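Long-range contacts in packaging enzyme P4 (Pseudomonas phage phi13, PDB 4BLP), which probably hydrolyses NTPs as a hexameric, RecA-like viral helicase that drives RNA into the capsid of a double-stranded RNA phage: residues L202-D207 with L249-V254; Q166-T171 with R209-S214. One frame throughout, in Å; residues are numbered along the deposited sequence.

Contact 1: L202-D207 with L249-V254. With GOL (glycerol), chain J.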
loop_
_atom_site.group_PDB
_atom_site.type_symbol
_atom_site.label_atom_id
_atom_site.label_comp_id
_atom_site.label_asym_id
_atom_site.label_seq_id
_atom_site.Cartn_x
_atom_site.Cartn_y
_atom_site.Cartn_z
ATOM N N LEU D 202 -34.385 -5.733 -12.842
ATOM C CA LEU D 202 -35.858 -5.629 -12.825
ATOM C C LEU D 202 -36.417 -5.327 -14.217
ATOM O O LEU D 202 -37.360 -6.002 -14.672
ATOM C CB LEU D 202 -36.301 -4.555 -11.814
ATOM C CG LEU D 202 -36.232 -5.007 -10.348
ATOM C CD1 LEU D 202 -36.198 -3.746 -9.396
ATOM C CD2 LEU D 202 -37.427 -5.882 -10.019
ATOM N N LEU D 203 -35.848 -4.346 -14.899
ATOM C CA LEU D 203 -36.283 -3.977 -16.243
ATOM C C LEU D 203 -36.082 -5.126 -17.234
ATOM O O LEU D 203 -36.981 -5.430 -17.986
ATOM C CB LEU D 203 -35.505 -2.751 -16.718
ATOM C CG LEU D 203 -35.950 -1.436 -16.065
ATOM C CD1 LEU D 203 -34.893 -0.402 -16.264
ATOM C CD2 LEU D 203 -37.351 -0.956 -16.618
ATOM N N ALA D 204 -34.920 -5.789 -17.208
ATOM C CA ALA D 204 -34.664 -6.901 -18.138
ATOM C C ALA D 204 -35.608 -8.078 -17.853
ATOM O O ALA D 204 -36.142 -8.700 -18.791
ATOM C CB ALA D 204 -33.201 -7.329 -18.032
ATOM N N THR D 205 -35.863 -8.367 -16.563
ATOM C CA THR D 205 -36.776 -9.460 -16.177
ATOM C C THR D 205 -38.195 -9.127 -16.666
ATOM O O THR D 205 -38.952 -10.051 -17.060
ATOM C CB THR D 205 -36.705 -9.699 -14.651
ATOM O OG1 THR D 205 -35.358 -10.108 -14.335
ATOM C CG2 THR D 205 -37.665 -10.805 -14.158
ATOM N N ALA D 206 -38.541 -7.805 -16.652
ATOM C CA ALA D 206 -39.846 -7.287 -17.131
ATOM C C ALA D 206 -39.894 -7.129 -18.651
ATOM O O ALA D 206 -40.816 -6.485 -19.180
ATOM C CB ALA D 206 -40.152 -5.960 -16.454
ATOM N N ASP D 207 -38.914 -7.718 -19.349
ATOM C CA ASP D 207 -38.814 -7.817 -20.815
ATOM C C ASP D 207 -38.535 -6.479 -21.527
ATOM O O ASP D 207 -38.909 -6.312 -22.694
ATOM C CB ASP D 207 -40.083 -8.475 -21.437
ATOM C CG ASP D 207 -39.834 -9.121 -22.797
ATOM O OD1 ASP D 207 -38.668 -9.517 -23.072
ATOM O OD2 ASP D 207 -40.784 -9.180 -23.606
ATOM N N LEU D 249 -29.996 -15.582 -14.274
ATOM C CA LEU D 249 -31.347 -14.997 -14.178
ATOM C C LEU D 249 -32.070 -14.965 -15.546
ATOM O O LEU D 249 -33.216 -14.509 -15.614
ATOM C CB LEU D 249 -31.226 -13.579 -13.574
ATOM C CG LEU D 249 -30.570 -13.538 -12.157
ATOM C CD1 LEU D 249 -30.322 -12.118 -11.716
ATOM C CD2 LEU D 249 -31.449 -14.300 -11.124
ATOM N N GLY D 250 -31.403 -15.467 -16.586
ATOM C CA GLY D 250 -31.959 -15.552 -17.941
ATOM C C GLY D 250 -32.255 -14.198 -18.579
ATOM O O GLY D 250 -33.175 -14.075 -19.386
ATOM N N VAL D 251 -31.444 -13.190 -18.279
ATOM C CA VAL D 251 -31.641 -11.853 -18.835
ATOM C C VAL D 251 -30.423 -11.422 -19.622
ATOM O O VAL D 251 -29.334 -11.992 -19.465
ATOM C CB VAL D 251 -31.980 -10.798 -17.733
ATOM C CG1 VAL D 251 -33.291 -11.152 -17.019
ATOM C CG2 VAL D 251 -30.815 -10.604 -16.728
ATOM N N LEU D 252 -30.604 -10.368 -20.429
ATOM C CA LEU D 252 -29.496 -9.752 -21.149
ATOM C C LEU D 252 -29.438 -8.280 -20.778
ATOM O O LEU D 252 -30.457 -7.575 -20.905
ATOM C CB LEU D 252 -29.640 -9.917 -22.679
ATOM C CG LEU D 252 -28.592 -9.156 -23.505
ATOM C CD1 LEU D 252 -27.200 -9.780 -23.326
ATOM C CD2 LEU D 252 -28.943 -9.237 -25.007
ATOM N N LEU D 253 -28.284 -7.821 -20.298
ATOM C CA LEU D 253 -28.043 -6.407 -20.026
ATOM C C LEU D 253 -27.056 -5.906 -21.058
ATOM O O LEU D 253 -26.172 -6.661 -21.470
ATOM C CB LEU D 253 -27.468 -6.137 -18.602
ATOM C CG LEU D 253 -28.381 -6.513 -17.437
ATOM C CD1 LEU D 253 -27.760 -6.104 -16.096
ATOM C CD2 LEU D 253 -29.768 -5.936 -17.609
ATOM N N VAL D 254 -27.205 -4.646 -21.470
ATOM C CA VAL D 254 -26.305 -4.007 -22.433
ATOM C C VAL D 254 -25.662 -2.844 -21.697
ATOM O O VAL D 254 -26.384 -2.098 -21.031
ATOM C CB VAL D 254 -27.021 -3.552 -23.718
ATOM C CG1 VAL D 254 -26.019 -2.882 -24.678
ATOM C CG2 VAL D 254 -27.712 -4.752 -24.396
HETATM C C1 GOL J . -35.612 -7.959 -23.333
HETATM O O1 GOL J . -36.303 -8.484 -24.457
HETATM C C2 GOL J . -34.710 -9.030 -22.767
HETATM O O2 GOL J . -33.739 -9.385 -23.759
HETATM C C3 GOL J . -34.007 -8.600 -21.499
HETATM O O3 GOL J . -33.403 -9.728 -20.860
HETATM O O HOH W 1 -34.925 -12.873 -14.192
#
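A204 carries this contact: its methyl points at 249-254, meeting V251 just before the strand and L253 within it. A204 CB lies 3.7 Å from V251 CB, and L253 CD2 comes equally close to A204 CB. The CB of L253 leaves to one side; CG anti to the carbonyl carbon (chi1 -64°) turns the chain so that the CD2 branch reaches the alanine. Next to this pair the side chains of T205 and V251 cross obliquely, so that T205 OG1 sits 3.5 Å from V251 CG1. The hydroxyl also hydrogen-bonds L201 O one turn back, and a water donates to T205 OG1 at 2.8 Å and to L249 O, tying helix end to turn.

Both backbones change course here through Schellman motifs. D207 closes helix 193-205, its N bonding A204 O at 3.0 Å and Y208 N reaching L203 O; G250 ends helix 233-248 with two bonds back into its last turn. A glycerol, probably from the crystallisation liquor, spans the two segments: L252 N donates to glycerol O3 at 2.9 Å along a nearly straight path (166°), and glycerol O1 donates to D207 OD1. R209 NH1 grips the same molecule.

The contact packs the C-terminal end of helix 193-205 on the start of strand 252-257. V251 and L253 also touch L201, L197 and A200 of that helix; L252 points away from it, and its side chain touches W139 and R209. Helix 79-91 adds L85 and A86 against L202 and T205, and strand 210-213 brings V210 against A204 and L253.

Contact 2: Q166-T171 with R209-S214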
loop_
_atom_site.group_PDB
_atom_site.type_symbol
_atom_site.label_atom_id
_atom_site.label_comp_id
_atom_site.label_asym_id
_atom_site.label_seq_id
_atom_site.Cartn_x
_atom_site.Cartn_y
_atom_site.Cartn_z
ATOM N N GLN D 166 -30.083 1.939 -31.665
ATOM C CA GLN D 166 -30.514 0.554 -31.558
ATOM C C GLN D 166 -31.929 0.486 -30.967
ATOM O O GLN D 166 -32.440 -0.600 -30.704
ATOM C CB GLN D 166 -29.541 -0.292 -30.717
ATOM C CG GLN D 166 -28.083 -0.241 -31.181
ATOM C CD GLN D 166 -27.947 -0.454 -32.662
ATOM O OE1 GLN D 166 -28.302 -1.503 -33.199
ATOM N NE2 GLN D 166 -27.487 0.574 -33.371
ATOM N N THR D 167 -32.517 1.652 -30.733
ATOM C CA THR D 167 -33.855 1.908 -30.186
ATOM C C THR D 167 -34.127 0.990 -28.960
ATOM O O THR D 167 -34.995 0.109 -28.992
ATOM C CB THR D 167 -34.935 1.848 -31.287
ATOM O OG1 THR D 167 -35.035 0.512 -31.787
ATOM C CG2 THR D 167 -34.640 2.809 -32.424
ATOM N N PRO D 168 -33.345 1.162 -27.865
ATOM C CA PRO D 168 -33.638 0.383 -26.649
ATOM C C PRO D 168 -34.954 0.852 -26.036
ATOM O O PRO D 168 -35.439 1.917 -26.389
ATOM C CB PRO D 168 -32.463 0.735 -25.724
ATOM C CG PRO D 168 -32.081 2.128 -26.133
ATOM C CD PRO D 168 -32.292 2.175 -27.615
ATOM N N ASP D 169 -35.523 0.093 -25.116
ATOM C CA ASP D 169 -36.756 0.533 -24.478
ATOM C C ASP D 169 -36.473 1.533 -23.378
ATOM O O ASP D 169 -37.256 2.447 -23.167
ATOM C CB ASP D 169 -37.522 -0.666 -23.893
ATOM C CG ASP D 169 -37.996 -1.634 -24.950
ATOM O OD1 ASP D 169 -38.545 -1.173 -25.985
ATOM O OD2 ASP D 169 -37.803 -2.852 -24.764
ATOM N N VAL D 170 -35.343 1.361 -22.683
ATOM C CA VAL D 170 -35.019 2.205 -21.538
ATOM C C VAL D 170 -33.516 2.266 -21.379
ATOM O O VAL D 170 -32.818 1.285 -21.677
ATOM C CB VAL D 170 -35.733 1.660 -20.258
ATOM C CG1 VAL D 170 -35.270 0.239 -19.929
ATOM C CG2 VAL D 170 -35.549 2.603 -19.045
ATOM N N THR D 171 -33.027 3.411 -20.933
ATOM C CA THR D 171 -31.603 3.604 -20.632
ATOM C C THR D 171 -31.448 3.942 -19.170
ATOM O O THR D 171 -32.074 4.882 -18.675
ATOM C CB THR D 171 -31.006 4.712 -21.532
ATOM O OG1 THR D 171 -31.177 4.358 -22.917
ATOM C CG2 THR D 171 -29.510 4.959 -21.242
ATOM N N ARG D 209 -35.756 -3.954 -23.244
ATOM C CA ARG D 209 -34.396 -3.911 -23.770
ATOM C C ARG D 209 -33.770 -2.757 -23.028
ATOM O O ARG D 209 -34.121 -1.605 -23.299
ATOM C CB ARG D 209 -34.344 -3.692 -25.307
ATOM C CG ARG D 209 -32.894 -3.437 -25.814
ATOM C CD ARG D 209 -31.912 -4.601 -25.537
ATOM N NE ARG D 209 -32.373 -5.836 -26.182
ATOM C CZ ARG D 209 -32.632 -6.973 -25.552
ATOM N NH1 ARG D 209 -32.355 -7.101 -24.257
ATOM N NH2 ARG D 209 -33.129 -8.007 -26.217
ATOM N N VAL D 210 -32.880 -3.066 -22.085
ATOM C CA VAL D 210 -32.299 -2.037 -21.220
ATOM C C VAL D 210 -30.830 -1.851 -21.540
ATOM O O VAL D 210 -30.072 -2.821 -21.686
ATOM C CB VAL D 210 -32.552 -2.359 -19.696
ATOM C CG1 VAL D 210 -32.215 -3.795 -19.336
ATOM C CG2 VAL D 210 -31.807 -1.393 -18.767
ATOM N N VAL D 211 -30.428 -0.589 -21.626
ATOM C CA VAL D 211 -29.029 -0.204 -21.876
ATOM C C VAL D 211 -28.571 0.586 -20.674
ATOM O O VAL D 211 -29.339 1.394 -20.159
ATOM C CB VAL D 211 -28.958 0.635 -23.186
ATOM C CG1 VAL D 211 -27.662 1.454 -23.257
ATOM C CG2 VAL D 211 -29.173 -0.264 -24.420
ATOM N N ILE D 212 -27.330 0.383 -20.247
ATOM C CA ILE D 212 -26.760 1.128 -19.119
ATOM C C ILE D 212 -25.708 2.090 -19.633
ATOM O O ILE D 212 -24.696 1.671 -20.196
ATOM C CB ILE D 212 -26.180 0.201 -18.028
ATOM C CG1 ILE D 212 -27.315 -0.743 -17.512
ATOM C CG2 ILE D 212 -25.606 1.030 -16.870
ATOM C CD1 ILE D 212 -26.859 -2.160 -17.372
ATOM N N ASP D 213 -25.959 3.388 -19.393
ATOM C CA ASP D 213 -25.063 4.470 -19.746
ATOM C C ASP D 213 -24.629 5.136 -18.444
ATOM O O ASP D 213 -25.332 6.020 -17.968
ATOM C CB ASP D 213 -25.767 5.464 -20.687
ATOM C CG ASP D 213 -24.876 6.594 -21.134
ATOM O OD1 ASP D 213 -23.638 6.469 -20.982
ATOM O OD2 ASP D 213 -25.416 7.646 -21.546
ATOM N N SER D 214 -23.546 4.658 -17.804
ATOM C CA SER D 214 -22.601 3.661 -18.347
ATOM C C SER D 214 -21.927 2.905 -17.208
ATOM O O SER D 214 -22.294 3.088 -16.034
ATOM C CB SER D 214 -21.515 4.408 -19.143
ATOM O OG SER D 214 -20.672 5.129 -18.248
#
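R209, just before strand 210-213, runs past P168 to partners beyond the two segments. Its CB lies 3.6 Å from D169 OD2. With CG anti to the backbone N (chi1 171°), R209 CG passes 4.0 Å from P168 CA, and bends at chi2 and chi3 carry the guanidinium away. The side chain also lies against W139 and L252 before NH2 reaches N138 O and NH1 a glycerol. The D169 carboxylate does not pair with this charge, D169 OD2 staying 6.4 Å from R209 NE. Instead OD2 uses its anti lone pair to accept from R209 N at 2.8 Å, almost dead straight (176°). R209 O takes two donors in its carbonyl plane, D169 N at 2.9 Å and V170 N on a longer bond, so the D169 carboxylate and backbone N hold the backbone of R209 at both its N and its O.

V170 pairs with V210 and T171 with V211, in parallel; V211 N donates to V170 O at 3.0 Å. V170 and V210 lie side by side on one face, V170 CG1 being 3.8 Å from V210 CB. On the face of T171 and V211, CG2 of V211 touches CB of P168, the two side chains crossing obliquely, and T171 CG2 packs alongside D213 CB.

D213, salt-bridged to R173 near the probable P-loop and followed by a cis peptide as in RecA, is consistent with a Walker B aspartate. Strand 170-173 lies between 187-189 and 210-213, with 252-257 beyond. Helix 193-205 covers V170, V210 and I212 through L203, A204 and A200.

How the contacts relate
The centres of contacts 1 and 2 lie 11 Å apart, and their segments alternate along the chain: 166-171, 202-207, 209-214, 249-254. Strands 170-173, 210-213 and 252-257 stand next to one another in the parallel part of the central sheet, and helix 193-205 leads directly into strand 210-213. That middle strand is the link between the two contacts, which touch where V254 O probably accepts from I212 N at 2.8 Å and where L203 CD1 packs on V170 CG1. Together they join three neighbouring strands and one helix of the RecA-like NTPase core, whose strand 210-213 ends beside the probable nucleotide-binding loop.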